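Local structure of endonuclease and methylase LlaGI (5FFJ) at residues 862-867 and 1113-1118; 1066-1071 and 1360-1365; 1072-1077 and 1151-1156. The protein recognises specific DNA as a Type ISP restriction-modification enzyme coupling a helicase-like ATPase to a methyltransferase, its nuclease being deleted here. One frame throughout, in Å; residues are numbered along the deposited sequence.

Interaction 1 of 3, residues 862-867 and 1113-1118; sequences SNENDN and NDERKI. With nucleotides of chain C.
Two loops meet here in a slight interdomain surface contact, in which one acidic side chain of the methyltransferase part lies over a turn of the C-terminal specificity domain. No hydrogen bond crosses between residues 862-867 and 1113-1118, and the buried area is only 213 Å². Glu864 gives the largest share. Its CG stands anti to the carbonyl carbon and the chain then bends at chi2 (-134°), which brings the carboxylate over the turn. There OE2 of Glu864 rests 3.4 Å from CG of Glu1115, while OE1 of Glu864 comes within 3.2 Å of Ile1118 O, two acceptors that cannot bond as they stand. Glu1115, extended beyond its CG, crosses Glu864 obliquely, with the two carboxylate planes 34° apart; OE1 of Glu864 and OE2 of Glu1115 are 4.5 Å from each other. This neighbouring like charge of Glu1115 may make full ionisation of Glu864 somewhat less favourable. Each loop has its own internal order. Residues Ser862 to Asn865 form a type I beta turn closed by Asn865 N to Ser862 O (3.2 Å), and Asn863 N at its second position gives a weak bond of 3.4 Å to OP1 of DA17 of chain C, so this methyltransferase loop touches the DNA backbone as well. Across from it Asp1114 organises its turn: its OD1 takes a weak bond from Arg1116 N, an Asx turn, and its carbonyl oxygen accepts from both Lys1117 N and Ile1118 N. Asp866 only grazes CB of Asn1113, its charge being met by Lys1125 of helix 1122-1129. Ile1118 is buried between that helix and helix 1074-1096, while residues 862-867 belong to the long connection from strand 850-853 to helix 874-885.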
loop_
_atom_site.group_PDB
_atom_site.type_symbol
_atom_site.label_atom_id
_atom_site.label_comp_id
_atom_site.label_asym_id
_atom_site.label_seq_id
_atom_site.Cartn_x
_atom_site.Cartn_y
_atom_site.Cartn_z
ATOM N N SER A 862 8.808 -1.721 6.693
ATOM C CA SER A 862 8.718 -2.199 8.073
ATOM C C SER A 862 8.942 -3.716 7.996
ATOM O O SER A 862 8.531 -4.351 7.024
ATOM C CB SER A 862 7.379 -1.841 8.715
ATOM O OG SER A 862 7.299 -0.444 8.954
ATOM N N ASN A 863 9.570 -4.292 9.017
ATOM C CA ASN A 863 10.407 -5.488 8.841
ATOM C C ASN A 863 9.742 -6.740 8.262
ATOM O O ASN A 863 10.326 -7.414 7.410
ATOM C CB ASN A 863 11.045 -5.870 10.180
ATOM C CG ASN A 863 12.138 -6.904 10.025
ATOM O OD1 ASN A 863 11.976 -8.058 10.418
ATOM N ND2 ASN A 863 13.258 -6.497 9.438
ATOM N N GLU A 864 8.533 -7.055 8.713
ATOM C CA GLU A 864 7.941 -8.362 8.429
ATOM C C GLU A 864 7.255 -8.397 7.072
ATOM O O GLU A 864 6.711 -9.425 6.669
ATOM C CB GLU A 864 6.948 -8.750 9.522
ATOM C CG GLU A 864 7.376 -8.280 10.904
ATOM C CD GLU A 864 7.233 -9.342 11.979
ATOM O OE1 GLU A 864 7.858 -9.170 13.043
ATOM O OE2 GLU A 864 6.513 -10.344 11.771
ATOM N N ASN A 865 7.275 -7.268 6.373
ATOM C CA ASN A 865 6.877 -7.236 4.975
ATOM C C ASN A 865 8.058 -7.711 4.132
ATOM O O ASN A 865 8.507 -7.013 3.222
ATOM C CB ASN A 865 6.434 -5.828 4.568
ATOM C CG ASN A 865 5.474 -5.207 5.566
ATOM O OD1 ASN A 865 4.711 -5.909 6.233
ATOM N ND2 ASN A 865 5.506 -3.884 5.671
ATOM N N ASP A 866 8.542 -8.913 4.450
ATOM C CA ASP A 866 9.799 -9.445 3.923
ATOM C C ASP A 866 9.829 -9.386 2.399
ATOM O O ASP A 866 10.893 -9.246 1.792
ATOM C CB ASP A 866 10.015 -10.898 4.377
ATOM C CG ASP A 866 9.706 -11.115 5.851
ATOM O OD1 ASP A 866 10.559 -10.782 6.701
ATOM O OD2 ASP A 866 8.615 -11.642 6.157
ATOM N N ASN A 867 8.645 -9.504 1.798
ATOM C CA ASN A 867 8.478 -9.409 0.351
ATOM C C ASN A 867 9.107 -8.119 -0.170
ATOM O O ASN A 867 9.615 -8.072 -1.293
ATOM C CB ASN A 867 6.988 -9.456 -0.036
ATOM C CG ASN A 867 6.188 -10.482 0.766
ATOM O OD1 ASN A 867 5.344 -10.118 1.587
ATOM N ND2 ASN A 867 6.425 -11.764 0.507
ATOM N N ASN A 1113 6.253 -15.278 10.504
ATOM C CA ASN A 1113 5.894 -13.992 9.880
ATOM C C ASN A 1113 4.567 -13.387 10.375
ATOM O O ASN A 1113 4.184 -12.300 9.941
ATOM C CB ASN A 1113 5.910 -14.115 8.326
ATOM C CG ASN A 1113 4.621 -14.683 7.720
ATOM O OD1 ASN A 1113 3.523 -14.177 7.942
ATOM N ND2 ASN A 1113 4.775 -15.721 6.897
ATOM N N ASP A 1114 3.901 -14.046 11.322
ATOM C CA ASP A 1114 2.649 -13.528 11.876
ATOM C C ASP A 1114 2.947 -12.531 12.991
ATOM O O ASP A 1114 3.527 -12.887 14.016
ATOM C CB ASP A 1114 1.770 -14.670 12.397
ATOM C CG ASP A 1114 0.469 -14.178 13.007
ATOM O OD1 ASP A 1114 -0.014 -13.098 12.605
ATOM O OD2 ASP A 1114 -0.076 -14.877 13.888
ATOM N N GLU A 1115 2.547 -11.280 12.788
ATOM C CA GLU A 1115 2.888 -10.213 13.723
ATOM C C GLU A 1115 2.062 -10.269 15.007
ATOM O O GLU A 1115 2.280 -9.479 15.926
ATOM C CB GLU A 1115 2.721 -8.850 13.051
ATOM C CG GLU A 1115 4.045 -8.212 12.664
ATOM C CD GLU A 1115 3.876 -6.945 11.849
ATOM O OE1 GLU A 1115 2.806 -6.773 11.227
ATOM O OE2 GLU A 1115 4.815 -6.121 11.829
ATOM N N ARG A 1116 1.117 -11.202 15.070
ATOM C CA ARG A 1116 0.383 -11.456 16.305
ATOM C C ARG A 1116 1.135 -12.454 17.182
ATOM O O ARG A 1116 0.708 -12.767 18.295
ATOM C CB ARG A 1116 -1.022 -11.976 16.003
ATOM C CG ARG A 1116 -1.905 -10.963 15.286
ATOM C CD ARG A 1116 -3.390 -11.259 15.458
ATOM N NE ARG A 1116 -3.796 -11.236 16.863
ATOM C CZ ARG A 1116 -4.996 -10.863 17.305
ATOM N NH1 ARG A 1116 -5.939 -10.463 16.460
ATOM N NH2 ARG A 1116 -5.252 -10.886 18.606
ATOM N N LYS A 1117 2.259 -12.943 16.667
ATOM C CA LYS A 1117 3.086 -13.933 17.353
ATOM C C LYS A 1117 4.421 -13.332 17.770
ATOM O O LYS A 1117 4.792 -13.350 18.944
ATOM C CB LYS A 1117 3.338 -15.133 16.444
ATOM C CG LYS A 1117 2.110 -15.952 16.125
ATOM C CD LYS A 1117 1.860 -16.986 17.203
ATOM C CE LYS A 1117 0.716 -17.908 16.832
ATOM N NZ LYS A 1117 0.616 -19.056 17.772
ATOM N N ILE A 1118 5.128 -12.793 16.780
ATOM C CA ILE A 1118 6.468 -12.244 16.964
ATOM C C ILE A 1118 6.612 -10.930 16.208
ATOM O O ILE A 1118 6.043 -10.766 15.126
ATOM C CB ILE A 1118 7.561 -13.250 16.474
ATOM C CG1 ILE A 1118 7.794 -14.345 17.517
ATOM C CG2 ILE A 1118 8.898 -12.554 16.175
ATOM C CD1 ILE A 1118 8.158 -15.685 16.914
ATOM P P DA C 17 11.959 -2.910 12.196
ATOM O OP1 DA C 17 10.569 -3.417 12.134
ATOM O OP2 DA C 17 12.919 -3.517 13.146
ATOM O "O5'" DA C 17 12.607 -2.963 10.733
ATOM C "C5'" DA C 17 11.921 -2.346 9.644
ATOM C "C4'" DA C 17 12.849 -1.488 8.799
ATOM O "O4'" DA C 17 13.362 -0.393 9.599
ATOM C "C3'" DA C 17 14.074 -2.204 8.228
ATOM O "O3'" DA C 17 14.280 -1.796 6.874
ATOM C "C2'" DA C 17 15.204 -1.764 9.149
ATOM C "C1'" DA C 17 14.771 -0.361 9.522
ATOM N N9 DA C 17 15.274 0.099 10.801
ATOM C C8 DA C 17 15.236 -0.572 11.989
ATOM N N7 DA C 17 15.744 0.100 12.989
ATOM C C5 DA C 17 16.130 1.298 12.417
ATOM C C6 DA C 17 16.736 2.440 12.951
ATOM N N6 DA C 17 17.065 2.548 14.237
ATOM N N1 DA C 17 16.990 3.465 12.112
ATOM C C2 DA C 17 16.654 3.340 10.823
ATOM N N3 DA C 17 16.077 2.314 10.205
ATOM C C4 DA C 17 15.841 1.316 11.070
#

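Interaction 2 of 3, residues 1066-1071 and 1360-1365; sequences DAWVSN and KKSGIT. With nucleotides of chain C.
The close-packed half of this contact centres on Trp1068, on a short helix (1066-1069) in the specificity domain. With its CG anti to the carbonyl carbon, the indole reaches across to the loop 1360-1365, and CD1 of Ile1364 sits over one face in a CH-pi contact, 3.9 Å from the centroid of the six-membered ring and 12° off its normal. The two side chains cross at about a right angle. CB of Ser1362 lies 3.8 Å from NE1 of Trp1068, and OG of Ser1362, bonded to Asp1359, approaches CB of Ala1067 at 3.6 Å. CG2 of Ile1364, anti to its own backbone N, lies against Ala1067 O. Helix 1066-1069 also faces the DNA end-on: at its first residue, Asp1066 N donates to OP1 of DG16 of chain C over 3.2 Å, so the helix start probably favours the phosphate electrostatically. At the other end, Asp1066 O accepts from Ser1070 N (2.8 Å) and from Ser1070 OG (3.1 Å), where the chain leaves the helix for strand 1070-1071. Packing slackens beyond Ile1364. ND2 of Asn1071 is still 3.6 Å from Thr1365 O, its OD1 being engaged by Ser1073 N, and the side chain of exposed Thr1365 turns away.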
loop_
_atom_site.group_PDB
_atom_site.type_symbol
_atom_site.label_atom_id
_atom_site.label_comp_id
_atom_site.label_asym_id
_atom_site.label_seq_id
_atom_site.Cartn_x
_atom_site.Cartn_y
_atom_site.Cartn_z
ATOM N N ASP A 1066 7.889 -1.943 20.281
ATOM C CA ASP A 1066 7.310 -1.241 21.425
ATOM C C ASP A 1066 6.027 -1.891 21.943
ATOM O O ASP A 1066 5.827 -1.989 23.155
ATOM C CB ASP A 1066 7.031 0.223 21.059
ATOM C CG ASP A 1066 8.300 1.062 20.967
ATOM O OD1 ASP A 1066 9.382 0.575 21.361
ATOM O OD2 ASP A 1066 8.211 2.221 20.507
ATOM N N ALA A 1067 5.158 -2.328 21.036
ATOM C CA ALA A 1067 3.865 -2.881 21.433
ATOM C C ALA A 1067 4.029 -4.083 22.363
ATOM O O ALA A 1067 3.243 -4.270 23.293
ATOM C CB ALA A 1067 3.051 -3.273 20.209
ATOM N N TRP A 1068 5.057 -4.887 22.111
ATOM C CA TRP A 1068 5.329 -6.069 22.922
ATOM C C TRP A 1068 6.124 -5.719 24.172
ATOM O O TRP A 1068 5.791 -6.146 25.277
ATOM C CB TRP A 1068 6.103 -7.110 22.111
ATOM C CG TRP A 1068 5.344 -7.691 20.958
ATOM C CD1 TRP A 1068 5.267 -7.193 19.689
ATOM C CD2 TRP A 1068 4.560 -8.890 20.965
ATOM N NE1 TRP A 1068 4.482 -8.007 18.908
ATOM C CE2 TRP A 1068 4.036 -9.055 19.668
ATOM C CE3 TRP A 1068 4.249 -9.836 21.945
ATOM C CZ2 TRP A 1068 3.217 -10.130 19.327
ATOM C CZ3 TRP A 1068 3.439 -10.902 21.603
ATOM C CH2 TRP A 1068 2.932 -11.040 20.306
ATOM N N VAL A 1069 7.172 -4.926 23.981
ATOM C CA VAL A 1069 8.212 -4.754 24.988
ATOM C C VAL A 1069 7.942 -3.592 25.954
ATOM O O VAL A 1069 8.496 -3.561 27.055
ATOM C CB VAL A 1069 9.589 -4.572 24.283
ATOM C CG1 VAL A 1069 10.274 -3.264 24.669
ATOM C CG2 VAL A 1069 10.488 -5.759 24.572
ATOM N N SER A 1070 7.092 -2.652 25.547
ATOM C CA SER A 1070 6.756 -1.496 26.385
ATOM C C SER A 1070 5.245 -1.358 26.574
ATOM O O SER A 1070 4.466 -1.694 25.680
ATOM C CB SER A 1070 7.314 -0.208 25.775
ATOM O OG SER A 1070 6.335 0.447 24.989
ATOM N N ASN A 1071 4.843 -0.842 27.731
ATOM C CA ASN A 1071 3.429 -0.724 28.080
ATOM C C ASN A 1071 3.234 0.076 29.369
ATOM O O ASN A 1071 4.143 0.182 30.192
ATOM C CB ASN A 1071 2.809 -2.121 28.222
ATOM C CG ASN A 1071 1.300 -2.091 28.440
ATOM O OD1 ASN A 1071 0.768 -1.204 29.106
ATOM N ND2 ASN A 1071 0.608 -3.080 27.886
ATOM N N LYS A 1360 -2.661 -2.255 15.914
ATOM C CA LYS A 1360 -3.353 -2.893 14.795
ATOM C C LYS A 1360 -2.679 -4.192 14.357
ATOM O O LYS A 1360 -3.350 -5.165 14.014
ATOM C CB LYS A 1360 -3.433 -1.933 13.606
ATOM N N LYS A 1361 -1.350 -4.201 14.382
ATOM C CA LYS A 1361 -0.571 -5.343 13.909
ATOM C C LYS A 1361 -0.640 -6.515 14.883
ATOM O O LYS A 1361 -0.940 -7.646 14.492
ATOM C CB LYS A 1361 0.889 -4.934 13.693
ATOM N N SER A 1362 -0.368 -6.231 16.154
ATOM C CA SER A 1362 -0.248 -7.265 17.181
ATOM C C SER A 1362 -1.550 -7.476 17.954
ATOM O O SER A 1362 -1.777 -8.551 18.512
ATOM C CB SER A 1362 0.882 -6.915 18.158
ATOM O OG SER A 1362 0.750 -5.601 18.666
ATOM N N GLY A 1363 -2.400 -6.457 17.986
ATOM C CA GLY A 1363 -3.643 -6.531 18.733
ATOM C C GLY A 1363 -3.410 -6.413 20.229
ATOM O O GLY A 1363 -4.236 -6.852 21.030
ATOM N N ILE A 1364 -2.283 -5.816 20.608
ATOM C CA ILE A 1364 -1.948 -5.631 22.020
ATOM C C ILE A 1364 -2.515 -4.302 22.505
ATOM O O ILE A 1364 -2.235 -3.247 21.931
ATOM C CB ILE A 1364 -0.415 -5.655 22.278
ATOM C CG1 ILE A 1364 0.254 -6.811 21.512
ATOM C CG2 ILE A 1364 -0.131 -5.679 23.793
ATOM C CD1 ILE A 1364 0.944 -7.870 22.355
ATOM N N THR A 1365 -3.311 -4.360 23.568
ATOM C CA THR A 1365 -3.972 -3.176 24.104
ATOM C C THR A 1365 -3.056 -2.461 25.088
ATOM O O THR A 1365 -2.293 -3.101 25.815
ATOM C CB THR A 1365 -5.296 -3.529 24.815
ATOM O OG1 THR A 1365 -5.026 -3.951 26.157
ATOM C CG2 THR A 1365 -6.048 -4.634 24.072
ATOM P P DG C 16 8.134 -0.443 16.792
ATOM O OP1 DG C 16 7.326 -1.632 17.134
ATOM O OP2 DG C 16 9.153 0.049 17.749
ATOM O "O5'" DG C 16 8.858 -0.710 15.389
ATOM C "C5'" DG C 16 9.245 0.405 14.602
ATOM C "C4'" DG C 16 10.073 0.003 13.396
ATOM O "O4'" DG C 16 10.617 1.209 12.804
ATOM C "C3'" DG C 16 11.313 -0.820 13.686
ATOM O "O3'" DG C 16 11.862 -1.334 12.482
ATOM C "C2'" DG C 16 12.203 0.250 14.264
ATOM C "C1'" DG C 16 11.967 1.358 13.241
ATOM N N9 DG C 16 12.153 2.711 13.742
ATOM C C8 DG C 16 11.921 3.181 15.013
ATOM N N7 DG C 16 12.185 4.455 15.147
ATOM C C5 DG C 16 12.614 4.845 13.884
ATOM C C6 DG C 16 13.038 6.108 13.409
ATOM O O6 DG C 16 13.122 7.175 14.033
ATOM N N1 DG C 16 13.387 6.060 12.060
ATOM C C2 DG C 16 13.333 4.931 11.275
ATOM N N2 DG C 16 13.706 5.069 9.996
ATOM N N3 DG C 16 12.939 3.749 11.709
ATOM C C4 DG C 16 12.597 3.781 13.015
ATOM P P DG C 15 3.923 5.718 18.389
ATOM O OP1 DG C 15 2.937 4.809 19.018
ATOM O OP2 DG C 15 4.314 6.956 19.100
ATOM O "O5'" DG C 15 5.266 4.922 18.034
ATOM C "C5'" DG C 15 5.352 3.513 18.251
ATOM C "C4'" DG C 15 5.890 2.809 17.021
ATOM O "O4'" DG C 15 6.244 3.805 16.016
ATOM C "C3'" DG C 15 7.153 1.980 17.256
ATOM O "O3'" DG C 15 7.127 0.771 16.473
ATOM C "C2'" DG C 15 8.260 2.938 16.831
ATOM C "C1'" DG C 15 7.611 3.681 15.675
ATOM N N9 DG C 15 8.164 5.016 15.416
ATOM C C8 DG C 15 8.171 6.099 16.266
ATOM N N7 DG C 15 8.727 7.163 15.749
ATOM C C5 DG C 15 9.111 6.764 14.475
ATOM C C6 DG C 15 9.766 7.489 13.446
ATOM O O6 DG C 15 10.149 8.668 13.459
ATOM N N1 DG C 15 9.967 6.705 12.313
ATOM C C2 DG C 15 9.584 5.389 12.190
ATOM N N2 DG C 15 9.860 4.795 11.022
ATOM N N3 DG C 15 8.973 4.702 13.143
ATOM C C4 DG C 15 8.770 5.448 14.255
#

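Interaction 3 of 3, residues 1072-1077 and 1151-1156; sequences FSKINV and KKYLYR
The capped start of helix 1074-1096 lies against strand 1150-1155 of the specificity domain, in a buried contact made without a single hydrogen bond between residues 1072-1077 and 1151-1156. Tyr1153 fills its middle. CB of Lys1074 stands almost exactly over the centre of the tyrosine ring, 3.6 Å from the centroid and 4° off the normal, and the extended lysine chain runs on over the same side of the ring, out past its CE1 rim, with CD of Lys1074 3.8 Å from CE1 of Tyr1153. In the plane of the same ring, at its edge, Phe1072 O faces CD2 of Tyr1153 at 3.2 Å. Ser1073 is the N-cap, its OG accepting a weak bond of 3.3 Å from Asn1076 N; Phe1072 precedes this cap and Lys1074 follows it as the first helical residue. An alanine in place of Tyr1153 would remove the ring and would probably loosen the helix start from the strand by taking away the surface under Lys1074. Farther along, the methyls of Val1077 divide between two tyrosines: CG1, anti to the backbone N, packs on CB of Tyr1155 (3.7 Å), and CG2 on CB of Tyr1153 (4.0 Å). On the side toward the chain's earlier residues, Lys1152 lies over one face of the Phe1072 ring, its CE 3.7 Å from the centroid and displaced toward the rim. NZ of Lys1152 runs on to a salt bridge with Asp1366, whose other carboxylate oxygen accepts from Phe1072 N.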
loop_
_atom_site.group_PDB
_atom_site.type_symbol
_atom_site.label_atom_id
_atom_site.label_comp_id
_atom_site.label_asym_id
_atom_site.label_seq_id
_atom_site.Cartn_x
_atom_site.Cartn_y
_atom_site.Cartn_z
ATOM N N PHE A 1072 2.039 0.640 29.530
ATOM C CA PHE A 1072 1.666 1.349 30.751
ATOM C C PHE A 1072 1.559 0.413 31.958
ATOM O O PHE A 1072 1.938 0.778 33.070
ATOM C CB PHE A 1072 0.332 2.075 30.556
ATOM C CG PHE A 1072 0.454 3.410 29.875
ATOM C CD1 PHE A 1072 1.150 4.445 30.474
ATOM C CD2 PHE A 1072 -0.156 3.642 28.653
ATOM C CE1 PHE A 1072 1.258 5.678 29.858
ATOM C CE2 PHE A 1072 -0.053 4.875 28.033
ATOM C CZ PHE A 1072 0.654 5.894 28.638
ATOM N N SER A 1073 1.036 -0.790 31.734
ATOM C CA SER A 1073 0.874 -1.771 32.806
ATOM C C SER A 1073 2.098 -2.670 32.901
ATOM O O SER A 1073 2.444 -3.358 31.942
ATOM C CB SER A 1073 -0.383 -2.620 32.584
ATOM O OG SER A 1073 -0.457 -3.678 33.525
ATOM N N LYS A 1074 2.752 -2.646 34.060
ATOM C CA LYS A 1074 3.887 -3.524 34.335
ATOM C C LYS A 1074 3.512 -4.989 34.136
ATOM O O LYS A 1074 4.287 -5.769 33.582
ATOM C CB LYS A 1074 4.399 -3.304 35.764
ATOM C CG LYS A 1074 5.530 -4.239 36.175
ATOM C CD LYS A 1074 6.104 -3.857 37.533
ATOM C CE LYS A 1074 7.274 -4.753 37.930
ATOM N NZ LYS A 1074 7.872 -4.348 39.234
ATOM N N ILE A 1075 2.318 -5.358 34.588
ATOM C CA ILE A 1075 1.838 -6.725 34.451
ATOM C C ILE A 1075 1.697 -7.118 32.979
ATOM O O ILE A 1075 2.081 -8.221 32.592
ATOM C CB ILE A 1075 0.487 -6.913 35.176
ATOM C CG1 ILE A 1075 0.682 -6.727 36.685
ATOM C CG2 ILE A 1075 -0.104 -8.293 34.878
ATOM C CD1 ILE A 1075 -0.585 -6.840 37.512
ATOM N N ASN A 1076 1.150 -6.220 32.165
ATOM C CA ASN A 1076 0.972 -6.496 30.740
ATOM C C ASN A 1076 2.300 -6.727 30.024
ATOM O O ASN A 1076 2.383 -7.564 29.125
ATOM C CB ASN A 1076 0.214 -5.353 30.059
ATOM C CG ASN A 1076 -1.279 -5.396 30.337
ATOM O OD1 ASN A 1076 -1.721 -5.971 31.332
ATOM N ND2 ASN A 1076 -2.064 -4.790 29.453
ATOM N N VAL A 1077 3.333 -5.985 30.418
ATOM C CA VAL A 1077 4.664 -6.179 29.849
ATOM C C VAL A 1077 5.143 -7.594 30.142
ATOM O O VAL A 1077 5.579 -8.311 29.242
ATOM C CB VAL A 1077 5.690 -5.172 30.410
ATOM C CG1 VAL A 1077 7.068 -5.427 29.814
ATOM C CG2 VAL A 1077 5.258 -3.747 30.122
ATOM N N LYS A 1151 5.818 8.326 31.197
ATOM C CA LYS A 1151 6.696 7.220 31.546
ATOM C C LYS A 1151 5.915 5.907 31.581
ATOM O O LYS A 1151 4.928 5.764 32.306
ATOM C CB LYS A 1151 7.402 7.482 32.886
ATOM C CG LYS A 1151 6.526 7.476 34.130
ATOM C CD LYS A 1151 7.349 7.900 35.343
ATOM C CE LYS A 1151 6.543 7.878 36.629
ATOM N NZ LYS A 1151 7.200 8.685 37.693
ATOM N N LYS A 1152 6.360 4.970 30.747
ATOM C CA LYS A 1152 5.782 3.638 30.651
ATOM C C LYS A 1152 6.725 2.623 31.272
ATOM O O LYS A 1152 7.858 2.950 31.627
ATOM C CB LYS A 1152 5.527 3.261 29.190
ATOM C CG LYS A 1152 4.366 3.976 28.526
ATOM C CD LYS A 1152 4.207 3.509 27.084
ATOM C CE LYS A 1152 2.850 3.873 26.510
ATOM N NZ LYS A 1152 2.700 3.343 25.127
ATOM N N TYR A 1153 6.254 1.388 31.391
ATOM C CA TYR A 1153 7.107 0.283 31.797
ATOM C C TYR A 1153 7.766 -0.339 30.576
ATOM O O TYR A 1153 7.143 -0.466 29.520
ATOM C CB TYR A 1153 6.304 -0.766 32.561
ATOM C CG TYR A 1153 5.996 -0.369 33.983
ATOM C CD1 TYR A 1153 6.907 -0.613 35.002
ATOM C CD2 TYR A 1153 4.800 0.255 34.310
ATOM C CE1 TYR A 1153 6.635 -0.249 36.306
ATOM C CE2 TYR A 1153 4.518 0.623 35.613
ATOM C CZ TYR A 1153 5.440 0.368 36.606
ATOM O OH TYR A 1153 5.168 0.729 37.905
ATOM N N LEU A 1154 9.028 -0.722 30.731
ATOM C CA LEU A 1154 9.828 -1.242 29.630
ATOM C C LEU A 1154 10.534 -2.526 30.037
ATOM O O LEU A 1154 11.132 -2.607 31.112
ATOM C CB LEU A 1154 10.855 -0.196 29.178
ATOM C CG LEU A 1154 12.117 -0.687 28.456
ATOM C CD1 LEU A 1154 11.777 -1.257 27.093
ATOM C CD2 LEU A 1154 13.134 0.434 28.331
ATOM N N TYR A 1155 10.455 -3.529 29.171
ATOM C CA TYR A 1155 11.262 -4.728 29.320
ATOM C C TYR A 1155 12.609 -4.490 28.642
ATOM O O TYR A 1155 12.776 -4.773 27.454
ATOM C CB TYR A 1155 10.545 -5.946 28.727
ATOM C CG TYR A 1155 11.310 -7.248 28.858
ATOM C CD1 TYR A 1155 11.559 -7.813 30.104
ATOM C CD2 TYR A 1155 11.773 -7.921 27.733
ATOM C CE1 TYR A 1155 12.256 -9.006 30.223
ATOM C CE2 TYR A 1155 12.469 -9.113 27.845
ATOM C CZ TYR A 1155 12.707 -9.651 29.092
ATOM O OH TYR A 1155 13.399 -10.836 29.204
ATOM N N ARG A 1156 13.558 -3.946 29.401
ATOM C CA ARG A 1156 14.888 -3.666 28.871
ATOM C C ARG A 1156 15.740 -4.925 28.896
ATOM O O ARG A 1156 16.179 -5.384 29.952
ATOM C CB ARG A 1156 15.584 -2.552 29.653
ATOM C CG ARG A 1156 16.854 -2.072 28.960
ATOM C CD ARG A 1156 17.737 -1.288 29.889
ATOM N NE ARG A 1156 18.183 -2.095 31.014
ATOM C CZ ARG A 1156 19.138 -1.727 31.860
ATOM N NH1 ARG A 1156 19.760 -0.567 31.697
ATOM N NH2 ARG A 1156 19.475 -2.524 32.862
#

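From the N terminus, residues 862-867 come first, and interaction 1 closes a long loop when the chain returns at 1113-1118, joining the methyltransferase part to the specificity domain. Within that loop residues 1066-1071 and 1072-1077 follow directly on one another. Their partners, 1360-1365 and 1151-1156, both lie beyond 1118, so interactions 2 and 3 each cross interaction 1, whereas interaction 3 is nested inside the loop closed by interaction 2. These two share a sheet: strand 1070-1071 runs antiparallel to strand 1150-1155, with probable hydrogen bonds from Tyr1153 N and Tyr1155 N. Interactions 1 and 2 touch where Trp1068 packs on the backbone of Glu1115 to Lys1117; interactions 1 and 3 do not touch.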